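Local coordinates for protein glutathione S-transferase (Bombyx mori, PDB 3AY8) that probably transfers glutathione to electrophilic substrates, working as a homodimer with the two-domain fold of the cytosolic glutathione transferases, at residues Asn61-Trp66 / Ala72-Asp77; Leu6-Phe9 / Pro14-Gly17; Glu146-Lys149 / Ala153-Pro156; Trp175-Ser178 / Ile183-Trp186; Leu100-Ala105 / Asn135-Phe140. All blocks are in the same frame, centred on the assembly; numbering follows the deposited sequence.

Contact 1: residues Asn61-Trp66 / Ala72-Asp77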
# COMPACT_ATOMS: atom_id res chain seq x y z
N ASN A 61 -21.80 -4.27 11.21
CA ASN A 61 -22.55 -5.25 12.00
C ASN A 61 -21.59 -6.13 12.82
O ASN A 61 -21.69 -7.36 12.81
CB ASN A 61 -23.46 -6.10 11.08
CG ASN A 61 -24.48 -5.26 10.28
OD1 ASN A 61 -25.68 -5.52 10.32
ND2 ASN A 61 -24.00 -4.26 9.53
N ASN A 62 -20.65 -5.46 13.49
CA ASN A 62 -19.59 -6.10 14.29
C ASN A 62 -18.38 -6.72 13.57
O ASN A 62 -17.40 -7.10 14.23
CB ASN A 62 -20.17 -7.03 15.37
CG ASN A 62 -20.85 -6.26 16.47
OD1 ASN A 62 -20.25 -5.99 17.51
ND2 ASN A 62 -22.09 -5.83 16.23
N PHE A 63 -18.42 -6.81 12.24
CA PHE A 63 -17.20 -7.03 11.45
C PHE A 63 -16.47 -5.69 11.40
O PHE A 63 -16.94 -4.73 10.78
CB PHE A 63 -17.50 -7.54 10.04
CG PHE A 63 -16.28 -7.62 9.13
CD1 PHE A 63 -15.23 -8.49 9.43
CD2 PHE A 63 -16.19 -6.84 7.99
CE1 PHE A 63 -14.09 -8.57 8.60
CE2 PHE A 63 -15.07 -6.90 7.15
CZ PHE A 63 -14.02 -7.77 7.46
N VAL A 64 -15.33 -5.65 12.07
CA VAL A 64 -14.53 -4.44 12.20
C VAL A 64 -13.36 -4.51 11.24
O VAL A 64 -12.59 -5.48 11.23
CB VAL A 64 -14.02 -4.27 13.65
CG1 VAL A 64 -13.11 -3.05 13.77
CG2 VAL A 64 -15.19 -4.17 14.62
N LEU A 65 -13.24 -3.49 10.40
CA LEU A 65 -12.23 -3.47 9.36
C LEU A 65 -11.54 -2.11 9.33
O LEU A 65 -12.20 -1.08 9.32
CB LEU A 65 -12.89 -3.73 8.00
CG LEU A 65 -12.02 -3.86 6.75
CD1 LEU A 65 -11.15 -5.14 6.80
CD2 LEU A 65 -12.89 -3.81 5.50
N TRP A 66 -10.22 -2.12 9.34
CA TRP A 66 -9.48 -0.89 9.07
C TRP A 66 -8.74 -1.01 7.74
O TRP A 66 -8.88 -2.02 7.03
CB TRP A 66 -8.57 -0.50 10.24
CG TRP A 66 -7.63 -1.58 10.70
CD1 TRP A 66 -7.90 -2.57 11.59
CD2 TRP A 66 -6.27 -1.75 10.29
NE1 TRP A 66 -6.78 -3.37 11.76
CE2 TRP A 66 -5.77 -2.88 10.98
CE3 TRP A 66 -5.41 -1.06 9.42
CZ2 TRP A 66 -4.45 -3.34 10.81
CZ3 TRP A 66 -4.09 -1.53 9.25
CH2 TRP A 66 -3.63 -2.65 9.94
N ALA A 72 -12.71 0.29 1.06
CA ALA A 72 -13.25 0.63 -0.25
C ALA A 72 -13.62 -0.61 -1.10
O ALA A 72 -14.71 -0.65 -1.70
CB ALA A 72 -12.27 1.53 -1.02
N CYS A 73 -12.72 -1.59 -1.15
CA CYS A 73 -12.97 -2.82 -1.91
C CYS A 73 -14.08 -3.67 -1.28
O CYS A 73 -14.88 -4.28 -1.98
CB CYS A 73 -11.68 -3.66 -2.00
SG CYS A 73 -10.34 -2.87 -2.93
N TYR A 74 -14.11 -3.71 0.05
CA TYR A 74 -15.13 -4.46 0.78
C TYR A 74 -16.53 -3.86 0.56
O TYR A 74 -17.48 -4.58 0.23
CB TYR A 74 -14.80 -4.49 2.26
CG TYR A 74 -15.91 -5.08 3.10
CD1 TYR A 74 -16.14 -6.46 3.11
CD2 TYR A 74 -16.74 -4.26 3.85
CE1 TYR A 74 -17.18 -6.99 3.86
CE2 TYR A 74 -17.78 -4.79 4.61
CZ TYR A 74 -17.99 -6.16 4.60
OH TYR A 74 -19.00 -6.71 5.36
N LEU A 75 -16.63 -2.54 0.74
CA LEU A 75 -17.87 -1.81 0.46
C LEU A 75 -18.35 -1.96 -0.99
O LEU A 75 -19.55 -2.17 -1.23
CB LEU A 75 -17.71 -0.32 0.80
CG LEU A 75 -17.51 0.04 2.27
CD1 LEU A 75 -17.39 1.56 2.42
CD2 LEU A 75 -18.67 -0.46 3.11
N ALA A 76 -17.42 -1.86 -1.95
CA ALA A 76 -17.79 -1.97 -3.35
C ALA A 76 -18.38 -3.36 -3.69
O ALA A 76 -19.43 -3.44 -4.34
CB ALA A 76 -16.63 -1.64 -4.25
N ASP A 77 -17.72 -4.43 -3.23
CA ASP A 77 -18.20 -5.79 -3.47
C ASP A 77 -19.46 -6.14 -2.64
O ASP A 77 -20.36 -6.80 -3.14
CB ASP A 77 -17.09 -6.83 -3.22
CG ASP A 77 -16.17 -7.03 -4.43
OD1 ASP A 77 -16.50 -6.55 -5.53
OD2 ASP A 77 -15.10 -7.67 -4.28
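Phe63 and Leu65, two residues apart on strand 63-66, both direct their side chains at helix 68-79 and meet the same residue there, Tyr74. The contact between 61-66 and 72-77 is wholly of side chains, with no hydrogen bond bridging the two segments.

The aromatic part is the pairing of Phe63 with Tyr74. The two rings lie obliquely, their centroids 5.2 Å apart and their planes at 52°, which is neither a stack nor a T-shape. Phe63 CE2 sits 3.9 Å above one face of the Tyr74 ring, displaced toward its rim, and the two side chains run antiparallel alongside each other. Phe63 CD2 lies 3.9 Å from Tyr74 OH.

The aliphatic part belongs to Leu65. With CG anti to the backbone N (chi1 -176°), its branch extends to the root of the tyrosine, and Leu65 CD2 comes within 3.8 Å of Tyr74 CB. Tyr74 is thus held near its base by a methyl and farther out by a ring.

The polar part lies at the phenol end. Tyr74 OH is hydrogen-bonded to Asp60 and to Gln91 of the second subunit, with a weaker bond to Lys78, which probably limits how the phenol end can move. Phe63 itself packs on that same Gln91, and Leu65 on Gln98 of the second subunit.

An edge strand followed at once by a helix that covers its sheet is the closing beta-beta-alpha portion of the thioredoxin-like domain of glutathione transferases, here also bordering the dimer interface.

Contact 2: residues Leu6-Phe9 / Pro14-Gly17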
# COMPACT_ATOMS: atom_id res chain seq x y z
N LEU A 6 -18.80 4.16 9.91
CA LEU A 6 -17.41 4.54 9.62
C LEU A 6 -16.89 5.47 10.70
O LEU A 6 -17.48 6.52 10.95
CB LEU A 6 -17.30 5.20 8.25
CG LEU A 6 -15.88 5.56 7.77
CD1 LEU A 6 -15.10 4.30 7.41
CD2 LEU A 6 -15.90 6.51 6.61
N TYR A 7 -15.80 5.07 11.35
CA TYR A 7 -15.08 5.96 12.26
C TYR A 7 -14.08 6.76 11.44
O TYR A 7 -13.16 6.19 10.83
CB TYR A 7 -14.41 5.17 13.39
CG TYR A 7 -15.42 4.48 14.29
CD1 TYR A 7 -15.85 5.08 15.48
CD2 TYR A 7 -15.99 3.25 13.93
CE1 TYR A 7 -16.79 4.46 16.30
CE2 TYR A 7 -16.93 2.63 14.74
CZ TYR A 7 -17.33 3.24 15.92
OH TYR A 7 -18.25 2.63 16.73
N HIS A 8 -14.25 8.09 11.46
CA HIS A 8 -13.71 8.96 10.41
C HIS A 8 -13.06 10.20 11.00
O HIS A 8 -13.60 10.84 11.91
CB HIS A 8 -14.84 9.34 9.44
CG HIS A 8 -14.44 10.26 8.33
ND1 HIS A 8 -15.14 11.41 8.03
CD2 HIS A 8 -13.42 10.20 7.44
CE1 HIS A 8 -14.57 12.02 7.00
NE2 HIS A 8 -13.53 11.30 6.62
N PHE A 9 -11.89 10.56 10.47
CA PHE A 9 -11.25 11.82 10.81
C PHE A 9 -11.12 12.64 9.53
O PHE A 9 -10.27 12.33 8.69
CB PHE A 9 -9.86 11.56 11.45
CG PHE A 9 -9.12 12.81 11.90
CD1 PHE A 9 -9.80 13.90 12.45
CD2 PHE A 9 -7.73 12.87 11.81
CE1 PHE A 9 -9.10 15.03 12.90
CE2 PHE A 9 -7.02 13.99 12.25
CZ PHE A 9 -7.71 15.08 12.80
N PRO A 14 -6.51 9.13 3.92
CA PRO A 14 -7.04 7.75 3.86
C PRO A 14 -8.46 7.64 4.42
O PRO A 14 -9.29 6.94 3.86
CB PRO A 14 -6.04 6.95 4.70
CG PRO A 14 -4.73 7.70 4.48
CD PRO A 14 -5.16 9.17 4.51
N SER A 15 -8.74 8.35 5.52
CA SER A 15 -10.10 8.37 6.06
C SER A 15 -11.07 8.96 5.04
O SER A 15 -12.14 8.41 4.81
CB SER A 15 -10.16 9.11 7.40
OG SER A 15 -11.29 8.70 8.15
N ARG A 16 -10.66 10.05 4.38
CA ARG A 16 -11.49 10.66 3.35
C ARG A 16 -11.69 9.75 2.14
O ARG A 16 -12.77 9.75 1.54
CB ARG A 16 -10.93 12.04 2.93
CG ARG A 16 -11.40 13.18 3.86
CD ARG A 16 -10.87 14.54 3.41
NE ARG A 16 -9.48 14.79 3.84
CZ ARG A 16 -8.42 14.69 3.03
NH1 ARG A 16 -7.20 14.92 3.51
NH2 ARG A 16 -8.57 14.39 1.75
N GLY A 17 -10.67 8.96 1.80
CA GLY A 17 -10.76 8.00 0.69
C GLY A 17 -11.78 6.90 0.93
O GLY A 17 -12.49 6.47 0.01
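Ser15, near the start of helix 13-25, is directed toward strand 5-8, meets His8 and Phe9 there, and carries the largest share of the contact. Its OG, placed anti to the backbone N (chi1 -157°), accepts the backbone N-H of Phe9 with Phe9 N to Ser15 OG at 3.0 Å and a fairly straight angle of 157°. The exact place of this hydroxyl is less sure, because the model crowds it against the His8 ring, but the bond would tie the end of the strand to the helix. Ser15 CB lies 3.5 Å from Phe9 O. The backbone N of Ser15 is bonded in turn to Ser12 OG.

Arg16, next along, meets the edge of the His8 imidazole with its backbone and the start of its side chain. The chain then bends at chi3, and the guanidinium is held by the carbonyls of Pro10, Val11 and Ala165 and by the side chains of Ser169 and Asn199.

An alanine in place of His8 would probably open a gap between strand and helix beside Arg16, where the ring now lies.

Strand 5-8 and helix 13-25 begin a beta-alpha-beta unit completed by strand 30-33, whose Ile31 and Ile33 touch His8; Leu19 of the same helix also touches that histidine, while Ala203 and Phe206 of helix 196-213 flank Arg16.

Contact 3: residues Glu146-Lys149 / Ala153-Pro156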
# COMPACT_ATOMS: atom_id res chain seq x y z
N GLU A 146 -2.75 9.70 -18.97
CA GLU A 146 -2.54 9.99 -20.39
C GLU A 146 -3.32 8.98 -21.22
O GLU A 146 -3.84 9.31 -22.29
CB GLU A 146 -1.04 9.91 -20.73
CG GLU A 146 -0.70 10.13 -22.22
CD GLU A 146 -0.92 11.55 -22.67
OE1 GLU A 146 -0.76 12.48 -21.85
OE2 GLU A 146 -1.27 11.75 -23.85
N LYS A 147 -3.39 7.75 -20.72
CA LYS A 147 -4.03 6.64 -21.42
C LYS A 147 -5.55 6.68 -21.30
O LYS A 147 -6.26 6.53 -22.29
CB LYS A 147 -3.49 5.31 -20.87
CG LYS A 147 -1.97 5.23 -20.83
CD LYS A 147 -1.48 3.90 -20.24
CE LYS A 147 0.02 3.74 -20.39
NZ LYS A 147 0.80 4.71 -19.57
N THR A 148 -6.04 6.89 -20.07
CA THR A 148 -7.48 6.88 -19.80
C THR A 148 -7.93 8.17 -19.10
O THR A 148 -7.11 8.87 -18.48
CB THR A 148 -7.88 5.67 -18.91
OG1 THR A 148 -7.07 5.63 -17.73
CG2 THR A 148 -7.71 4.33 -19.65
N LYS A 149 -9.23 8.47 -19.19
CA LYS A 149 -9.81 9.66 -18.56
C LYS A 149 -9.65 9.66 -17.03
O LYS A 149 -9.32 10.69 -16.44
CB LYS A 149 -11.29 9.80 -18.92
CG LYS A 149 -11.90 11.12 -18.48
CD LYS A 149 -13.38 11.21 -18.79
CE LYS A 149 -13.94 12.58 -18.41
NZ LYS A 149 -15.44 12.59 -18.44
N ALA A 153 -9.31 3.39 -15.68
CA ALA A 153 -10.29 3.07 -16.73
C ALA A 153 -10.81 4.36 -17.32
O ALA A 153 -10.46 5.46 -16.86
CB ALA A 153 -11.45 2.25 -16.15
N ASP A 154 -11.66 4.24 -18.34
CA ASP A 154 -12.31 5.43 -18.87
C ASP A 154 -13.59 5.79 -18.10
O ASP A 154 -14.29 6.73 -18.47
CB ASP A 154 -12.55 5.29 -20.38
CG ASP A 154 -11.31 5.60 -21.20
OD1 ASP A 154 -10.67 6.65 -20.97
OD2 ASP A 154 -10.98 4.78 -22.08
N HIS A 155 -13.86 5.05 -17.03
CA HIS A 155 -14.90 5.39 -16.05
C HIS A 155 -14.29 5.44 -14.64
O HIS A 155 -13.25 4.81 -14.40
CB HIS A 155 -16.06 4.37 -16.09
CG HIS A 155 -15.63 2.95 -15.91
ND1 HIS A 155 -15.57 2.34 -14.67
CD2 HIS A 155 -15.27 2.00 -16.81
CE1 HIS A 155 -15.17 1.08 -14.81
NE2 HIS A 155 -14.99 0.85 -16.10
N PRO A 156 -14.92 6.18 -13.71
CA PRO A 156 -14.32 6.31 -12.37
C PRO A 156 -14.43 5.01 -11.57
O PRO A 156 -15.35 4.23 -11.78
CB PRO A 156 -15.12 7.44 -11.72
CG PRO A 156 -16.39 7.56 -12.50
CD PRO A 156 -16.12 7.03 -13.88
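Thr148 and Lys149, just past the end of helix 128-147, are met by Ala153 and Asp154 as the chain doubles back. The tight part has one hydrogen bond. Lys149 N donates to Asp154 OD1 over 2.9 Å at a nearly straight 168°, approaching the carboxylate oxygen almost in line with its C-O bond. Such a bond lets a side chain on one arm of the turn grip the backbone of the other.

Beside this bond, Thr148 packs against the returning chain: Thr148 CB is 3.3 Å from Ala153 O, and Thr148 CG2 faces both the backbone of Ala153 and the carboxylate, 4.0 Å from Asp154 OD1. A chi1 of 53° puts Thr148 OG1 between the backbone N and the carbonyl carbon, where the hydroxyl is hydrogen-bonded to the carbonyl of Trp150 within the turn.

The solvent side is looser. Lys149 adds its CB, 3.8 Å from Asp154 OD1, after which the extended chain leads away from the contact. Asp154 is likewise exposed, so its negative charge, although close to a backbone N-H, is probably well hydrated. On the other arm the methyl of Ala153 lies over one face of the His155 ring.

The arrangement is a surface turn between two helices of the all-helical C-terminal domain of glutathione transferases: it closes the loop from helix 128-147 into helix 158-173 with an aspartate-to-backbone bond.

Contact 4: residues Trp175-Ser178 / Ile183-Trp186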
# COMPACT_ATOMS: atom_id res chain seq x y z
N TRP A 175 0.77 22.60 -3.93
CA TRP A 175 1.75 21.90 -4.74
C TRP A 175 1.59 22.39 -6.16
O TRP A 175 0.47 22.59 -6.63
CB TRP A 175 1.56 20.38 -4.66
CG TRP A 175 2.83 19.64 -4.91
CD1 TRP A 175 3.22 19.07 -6.08
CD2 TRP A 175 3.89 19.40 -3.97
NE1 TRP A 175 4.46 18.48 -5.93
CE2 TRP A 175 4.89 18.67 -4.65
CE3 TRP A 175 4.08 19.72 -2.62
CZ2 TRP A 175 6.08 18.26 -4.01
CZ3 TRP A 175 5.26 19.32 -1.99
CH2 TRP A 175 6.24 18.59 -2.69
N ASP A 176 2.72 22.60 -6.82
CA ASP A 176 2.78 23.02 -8.22
C ASP A 176 2.73 21.75 -9.09
O ASP A 176 3.70 20.99 -9.14
CB ASP A 176 4.08 23.84 -8.45
CG ASP A 176 4.37 24.14 -9.94
OD1 ASP A 176 3.45 24.01 -10.78
OD2 ASP A 176 5.54 24.51 -10.24
N ILE A 177 1.60 21.53 -9.74
CA ILE A 177 1.42 20.41 -10.68
C ILE A 177 1.31 20.90 -12.15
O ILE A 177 0.81 20.18 -13.01
CB ILE A 177 0.19 19.51 -10.29
CG1 ILE A 177 -1.13 20.30 -10.32
CG2 ILE A 177 0.40 18.83 -8.91
CD1 ILE A 177 -2.36 19.43 -10.37
N SER A 178 1.81 22.11 -12.43
CA SER A 178 1.80 22.65 -13.81
C SER A 178 2.50 21.70 -14.79
O SER A 178 2.15 21.65 -15.96
CB SER A 178 2.44 24.04 -13.86
OG SER A 178 3.81 23.99 -13.48
N ILE A 183 -3.10 15.24 -14.61
CA ILE A 183 -3.59 15.39 -13.23
C ILE A 183 -4.49 16.62 -13.11
O ILE A 183 -5.54 16.57 -12.46
CB ILE A 183 -2.43 15.47 -12.17
CG1 ILE A 183 -1.51 14.24 -12.26
CG2 ILE A 183 -3.02 15.60 -10.74
CD1 ILE A 183 -0.33 14.25 -11.29
N GLN A 184 -4.07 17.73 -13.72
CA GLN A 184 -4.89 18.96 -13.71
C GLN A 184 -6.29 18.72 -14.29
O GLN A 184 -7.28 19.16 -13.72
CB GLN A 184 -4.20 20.10 -14.48
CG GLN A 184 -2.94 20.61 -13.79
CD GLN A 184 -2.28 21.74 -14.55
OE1 GLN A 184 -1.92 21.59 -15.72
NE2 GLN A 184 -2.11 22.87 -13.89
N ARG A 185 -6.35 17.98 -15.40
CA ARG A 185 -7.63 17.62 -16.02
C ARG A 185 -8.46 16.72 -15.08
O ARG A 185 -9.66 16.95 -14.85
CB ARG A 185 -7.37 16.87 -17.33
CG ARG A 185 -8.65 16.36 -18.03
CD ARG A 185 -8.36 15.25 -19.03
NE ARG A 185 -8.19 13.94 -18.38
CZ ARG A 185 -7.14 13.14 -18.52
NH1 ARG A 185 -6.11 13.48 -19.30
NH2 ARG A 185 -7.11 11.97 -17.88
N TRP A 186 -7.81 15.69 -14.56
CA TRP A 186 -8.49 14.69 -13.75
C TRP A 186 -9.03 15.27 -12.44
O TRP A 186 -10.12 14.91 -12.01
CB TRP A 186 -7.54 13.51 -13.52
CG TRP A 186 -7.89 12.56 -12.43
CD1 TRP A 186 -8.73 11.49 -12.51
CD2 TRP A 186 -7.38 12.56 -11.08
NE1 TRP A 186 -8.78 10.82 -11.30
CE2 TRP A 186 -7.95 11.46 -10.41
CE3 TRP A 186 -6.48 13.39 -10.39
CZ2 TRP A 186 -7.67 11.17 -9.07
CZ3 TRP A 186 -6.19 13.10 -9.06
CH2 TRP A 186 -6.80 11.99 -8.41
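Ile177 sets its terminal methyl against two successive residues of helix 181-190. Ile177 CD1 lies 3.9 Å from Ile183 CG2 and 3.7 Å from Gln184 CG, so it touches a branch methyl on one residue and an aliphatic methylene on the other. The glutamine chain, extended past CG, runs alongside the isoleucine in the opposite sense, and Gln184 NE2 ends 3.9 Å from Ser178 CA.

A chi1 of 61° places Ile177 CG1 between the backbone N and the carbonyl carbon, and from there CD1 reaches the helix. The turn around it is braced by Asp176, whose OD1 accepts twice: from Ser178 N at 3.0 Å, making an Asx turn, and from Ser178 OG at 2.7 Å. The hydroxyl uses the syn lone pair, whereas the amide comes from the anti side, 32° out of the carboxylate plane.

Farther out, Leu171 of helix 158-173 also touches Ile177. Helix 181-190 is itself secured through Trp186, bonded to Asp160, and Arg185, bonded to the carbonyl of Leu145.

No hydrogen bond joins loop and helix: the contact is mainly aliphatic, with the glutamine amide at its margin, and the doubly used carboxylate oxygen probably keeps the turn rigid.

Contact 5: residues Leu100-Ala105 / Asn135-Phe140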
# COMPACT_ATOMS: atom_id res chain seq x y z
N LEU A 100 -4.59 1.24 -6.47
CA LEU A 100 -4.77 1.33 -5.02
C LEU A 100 -3.46 1.11 -4.29
O LEU A 100 -3.13 1.86 -3.38
CB LEU A 100 -5.85 0.35 -4.52
CG LEU A 100 -7.30 0.71 -4.91
CD1 LEU A 100 -8.27 -0.47 -4.66
CD2 LEU A 100 -7.78 1.98 -4.19
N TYR A 101 -2.70 0.08 -4.69
CA TYR A 101 -1.40 -0.15 -4.08
C TYR A 101 -0.42 0.96 -4.40
O TYR A 101 0.38 1.33 -3.55
CB TYR A 101 -0.81 -1.54 -4.43
CG TYR A 101 -1.53 -2.65 -3.69
CD1 TYR A 101 -1.37 -2.82 -2.31
CD2 TYR A 101 -2.40 -3.50 -4.36
CE1 TYR A 101 -2.06 -3.83 -1.63
CE2 TYR A 101 -3.09 -4.49 -3.69
CZ TYR A 101 -2.92 -4.65 -2.34
OH TYR A 101 -3.63 -5.65 -1.70
N PHE A 102 -0.51 1.53 -5.60
CA PHE A 102 0.24 2.75 -5.93
C PHE A 102 -0.10 3.90 -4.97
O PHE A 102 0.79 4.58 -4.48
CB PHE A 102 0.01 3.12 -7.40
CG PHE A 102 0.50 4.49 -7.78
CD1 PHE A 102 1.82 4.69 -8.20
CD2 PHE A 102 -0.36 5.58 -7.73
CE1 PHE A 102 2.26 5.96 -8.56
CE2 PHE A 102 0.09 6.87 -8.09
CZ PHE A 102 1.38 7.05 -8.51
N ASP A 103 -1.40 4.10 -4.69
CA ASP A 103 -1.81 5.11 -3.71
C ASP A 103 -1.16 4.84 -2.33
O ASP A 103 -0.62 5.75 -1.70
CB ASP A 103 -3.35 5.14 -3.56
CG ASP A 103 -3.81 6.25 -2.64
OD1 ASP A 103 -3.54 7.43 -2.94
OD2 ASP A 103 -4.44 5.95 -1.61
N SER A 104 -1.22 3.58 -1.89
CA SER A 104 -0.80 3.21 -0.54
C SER A 104 0.70 3.13 -0.36
O SER A 104 1.20 3.46 0.71
CB SER A 104 -1.42 1.86 -0.15
OG SER A 104 -0.77 0.79 -0.83
N ALA A 105 1.42 2.69 -1.40
CA ALA A 105 2.87 2.45 -1.31
C ALA A 105 3.75 3.59 -1.81
O ALA A 105 4.93 3.66 -1.46
CB ALA A 105 3.24 1.15 -2.04
N ASN A 135 7.30 14.33 -6.57
CA ASN A 135 7.15 14.71 -7.98
C ASN A 135 7.40 13.56 -8.96
O ASN A 135 6.72 13.46 -9.97
CB ASN A 135 8.01 15.96 -8.30
CG ASN A 135 7.32 17.26 -7.90
OD1 ASN A 135 7.97 18.29 -7.65
ND2 ASN A 135 6.00 17.24 -7.87
N SER A 136 8.33 12.66 -8.63
CA SER A 136 8.54 11.46 -9.43
C SER A 136 7.29 10.54 -9.44
O SER A 136 6.94 9.94 -10.47
CB SER A 136 9.77 10.71 -8.92
OG SER A 136 9.79 9.39 -9.45
N THR A 137 6.64 10.44 -8.28
CA THR A 137 5.40 9.67 -8.17
C THR A 137 4.25 10.38 -8.88
O THR A 137 3.45 9.74 -9.57
CB THR A 137 5.08 9.35 -6.69
OG1 THR A 137 6.01 8.35 -6.26
CG2 THR A 137 3.64 8.79 -6.53
N LEU A 138 4.20 11.71 -8.77
CA LEU A 138 3.20 12.46 -9.54
C LEU A 138 3.35 12.27 -11.05
O LEU A 138 2.36 12.23 -11.78
CB LEU A 138 3.23 13.96 -9.19
CG LEU A 138 2.87 14.32 -7.74
CD1 LEU A 138 2.77 15.83 -7.57
CD2 LEU A 138 1.58 13.61 -7.29
N SER A 139 4.59 12.18 -11.52
CA SER A 139 4.86 12.00 -12.94
C SER A 139 4.27 10.69 -13.46
O SER A 139 3.72 10.65 -14.55
CB SER A 139 6.36 12.08 -13.22
OG SER A 139 6.59 11.89 -14.61
N PHE A 140 4.39 9.63 -12.66
CA PHE A 140 3.80 8.33 -12.95
C PHE A 140 2.28 8.42 -13.01
O PHE A 140 1.67 7.90 -13.93
CB PHE A 140 4.21 7.33 -11.87
CG PHE A 140 5.22 6.34 -12.31
CD1 PHE A 140 4.85 5.02 -12.58
CD2 PHE A 140 6.56 6.70 -12.45
CE1 PHE A 140 5.79 4.08 -12.99
CE2 PHE A 140 7.52 5.76 -12.85
CZ PHE A 140 7.13 4.45 -13.12
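Phe102 reaches from helix 90-120 toward helix 128-147 and ends against Thr137. With CG anti to the backbone N (chi1 168°), the ring extends toward the other helix, and its far corner does the touching: Phe102 CZ is 3.5 Å from Thr137 CG2. The methyl approaches the ring obliquely, and the two side chains lie alongside each other, heading opposite ways. The same corner also meets the backbone, since Thr137 O lies in the plane of the ring at its edge, 3.6 Å from Phe102 CZ.

Thr137 is turned so that its two branches do different jobs. CG2, anti to the backbone N, faces the phenylalanine; OG1 (chi1 -72°) is hydrogen-bonded to Lys110.

One turn along the helix, Phe140 joins with its CB only, 4.1 Å from Phe102 CE1, while its own ring heads away. Phe144 meets the Phe102 ring edge-to-face.

A serine in place of Phe102 is likely to leave a gap between the two helices, with the Thr137 methyl lacking the ring it packs on and Phe144 without its ring partner.

No hydrogen bond joins the two segments; one aromatic ring meets a methyl, a methylene and, at its edge, a carbonyl oxygen, and the threonine hydroxyl is satisfied away from that ring. The attraction should therefore depend on close fit rather than on directed bonds.

In the fold
Along the chain the order is contact 2, contact 1, contact 5, contact 3, contact 4, each closing before the next opens. Contacts 1 and 2 lie in the thioredoxin-like domain, both reaching the same sheet, centres about 13 Å apart. The other three belong to the helical domain: contacts 3 and 5 share helix 128-147, centres about 16 Å apart, and contact 4, its centre about 14 Å from that of contact 5, touches both. One place where the domains meet is Cys73 SG, 3.6 Å from Leu100 CD1, linking contacts 1 and 5, which also both reach the second subunit. Four contacts are local along the chain, whereas contact 5 joins two longer helices.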